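Long-range contact in vestitone reductase (Medicago sativa, PDB 2P4H), which catalyses the stereospecific NADPH-dependent reduction of (3R)-vestitone, the penultimate step in the biosynthesis of the phytoalexin medicarpin: residues A[26-32]-A[54-60]. Residues are numbered along the deposited sequence; the frame is centred on the assembly and turned at random.
Sequences YSVNTTI and KLHFFNA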
# COMPACT_ATOMS: atom_id res chain seq x y z
N TYR A 26 15.06 6.67 12.10
CA TYR A 26 15.81 6.16 10.96
C TYR A 26 16.24 7.27 10.01
O TYR A 26 15.68 8.37 10.05
CB TYR A 26 14.98 5.16 10.14
CG TYR A 26 14.70 3.84 10.80
CD1 TYR A 26 13.64 3.68 11.69
CD2 TYR A 26 15.48 2.72 10.50
CE1 TYR A 26 13.37 2.44 12.26
CE2 TYR A 26 15.22 1.48 11.06
CZ TYR A 26 14.16 1.35 11.95
OH TYR A 26 13.89 0.11 12.49
N SER A 27 17.23 6.98 9.18
CA SER A 27 17.67 7.92 8.17
C SER A 27 17.03 7.34 6.91
O SER A 27 16.73 6.14 6.86
CB SER A 27 19.20 7.96 8.06
OG SER A 27 19.77 6.67 7.90
N VAL A 28 16.83 8.16 5.88
CA VAL A 28 16.15 7.68 4.68
C VAL A 28 16.75 8.08 3.34
O VAL A 28 17.12 9.24 3.13
CB VAL A 28 14.68 8.15 4.69
CG1 VAL A 28 13.96 7.65 3.45
CG2 VAL A 28 13.99 7.67 5.95
N ASN A 29 16.85 7.10 2.44
CA ASN A 29 17.31 7.32 1.08
C ASN A 29 16.04 7.09 0.28
O ASN A 29 15.28 6.18 0.59
CB ASN A 29 18.34 6.27 0.65
CG ASN A 29 19.73 6.54 1.18
OD1 ASN A 29 20.64 5.72 1.01
ND2 ASN A 29 19.92 7.69 1.82
N THR A 30 15.78 7.91 -0.72
CA THR A 30 14.57 7.72 -1.50
C THR A 30 14.75 8.01 -2.98
O THR A 30 15.60 8.82 -3.38
CB THR A 30 13.40 8.59 -0.95
OG1 THR A 30 12.17 8.20 -1.59
CG2 THR A 30 13.65 10.07 -1.22
N THR A 31 13.97 7.30 -3.79
CA THR A 31 13.96 7.48 -5.24
C THR A 31 12.50 7.86 -5.52
O THR A 31 11.59 7.35 -4.85
CB THR A 31 14.35 6.19 -6.00
OG1 THR A 31 13.45 5.13 -5.67
CG2 THR A 31 15.76 5.78 -5.63
N ILE A 32 12.28 8.76 -6.46
CA ILE A 32 10.93 9.21 -6.76
C ILE A 32 10.58 9.18 -8.24
O ILE A 32 11.45 9.11 -9.11
CB ILE A 32 10.70 10.65 -6.23
CG1 ILE A 32 11.61 11.63 -6.98
CG2 ILE A 32 11.02 10.71 -4.74
CD1 ILE A 32 11.44 13.07 -6.56
N LYS A 54 18.53 13.85 7.65
CA LYS A 54 18.50 12.41 7.43
C LYS A 54 17.83 11.90 6.16
O LYS A 54 17.77 10.69 5.94
CB LYS A 54 17.86 11.73 8.64
CG LYS A 54 18.54 12.02 9.96
CD LYS A 54 17.75 11.43 11.11
CE LYS A 54 18.32 11.85 12.45
NZ LYS A 54 17.46 11.37 13.57
N LEU A 55 17.32 12.81 5.33
CA LEU A 55 16.67 12.40 4.09
C LEU A 55 17.54 12.73 2.88
O LEU A 55 17.97 13.87 2.71
CB LEU A 55 15.31 13.09 3.94
CG LEU A 55 14.55 12.80 2.64
CD1 LEU A 55 14.25 11.30 2.53
CD2 LEU A 55 13.26 13.60 2.60
N HIS A 56 17.78 11.73 2.04
CA HIS A 56 18.62 11.90 0.86
C HIS A 56 17.92 11.38 -0.39
O HIS A 56 17.29 10.31 -0.36
CB HIS A 56 19.94 11.16 1.06
CG HIS A 56 20.64 11.51 2.33
ND1 HIS A 56 21.24 12.73 2.54
CD2 HIS A 56 20.80 10.81 3.48
CE1 HIS A 56 21.75 12.77 3.76
NE2 HIS A 56 21.50 11.62 4.35
N PHE A 57 18.03 12.12 -1.49
CA PHE A 57 17.41 11.73 -2.75
C PHE A 57 18.41 11.14 -3.74
O PHE A 57 19.57 11.57 -3.80
CB PHE A 57 16.70 12.92 -3.39
CG PHE A 57 15.54 13.45 -2.59
CD1 PHE A 57 15.76 14.24 -1.47
CD2 PHE A 57 14.24 13.14 -2.96
CE1 PHE A 57 14.68 14.72 -0.72
CE2 PHE A 57 13.16 13.62 -2.22
CZ PHE A 57 13.38 14.41 -1.10
N PHE A 58 17.94 10.18 -4.53
CA PHE A 58 18.77 9.51 -5.53
C PHE A 58 18.04 9.31 -6.85
O PHE A 58 16.85 9.00 -6.86
CB PHE A 58 19.20 8.13 -5.01
CG PHE A 58 20.10 8.18 -3.82
CD1 PHE A 58 21.48 8.13 -3.98
CD2 PHE A 58 19.58 8.29 -2.54
CE1 PHE A 58 22.33 8.19 -2.88
CE2 PHE A 58 20.41 8.35 -1.43
CZ PHE A 58 21.79 8.30 -1.60
N ASN A 59 18.75 9.50 -7.95
CA ASN A 59 18.16 9.27 -9.26
C ASN A 59 18.24 7.77 -9.49
O ASN A 59 19.17 7.12 -9.02
CB ASN A 59 18.96 9.98 -10.36
CG ASN A 59 18.68 11.46 -10.42
OD1 ASN A 59 17.53 11.89 -10.48
ND2 ASN A 59 19.74 12.26 -10.40
N ALA A 60 17.25 7.22 -10.19
CA ALA A 60 17.23 5.80 -10.49
C ALA A 60 16.13 5.51 -11.49
O ALA A 60 15.23 6.32 -11.69
CB ALA A 60 17.00 4.99 -9.20
O HOH W 1 15.21 10.04 12.27
O HOH W 2 14.54 9.87 -7.89
O HOH W 3 12.95 6.29 -9.75
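The F57 ring has the methyl CG2 of T30 over one face, a CH-pi contact (4.0 Å from CG2 to the ring centroid). I32 reaches the edge of this ring with CG2, near its plane. With chi1 at -170°, T30 OG1 points opposite the backbone N, and the methyl is the branch left between N and the carbonyl carbon, over the F57 ring. OG1 is hydrogen-bonded to V6 O.

On the other side of the sheet, the amide of N29 touches both the F58 ring and the edge of the H56 imidazole. Its plane is turned 59° from the F58 ring, and CG comes within 3.2 Å of F58 CE2. T30 O lies at the edge of the F58 ring, near its plane. Replacing N29 by alanine would remove the amide from both rings and would probably leave a gap beside F58 CE2 and the H56 side chain.

The two segments form the parallel pair at one border of the Rossmann sheet, where 55-57 is the outermost strand and 27-31 continues to strand 3-7. T30 also touches the glycine-rich turn after 3-7, predicted to bind NADP(+). V28 N donates to K54 O at 2.7 Å, almost straight. H56 N to V28 O, T30 N to H56 O and F58 N to T30 O continue the ladder.

V28 CG1 meets L55 CD1 at 3.8 Å, on the same face as T30 and F57. Helix 12-23 packs here through L21 and I18. One water takes a bond from I32 N and gives one to F58 O (2.7 Å). Near K54, another joins Y26 O to K54 NZ.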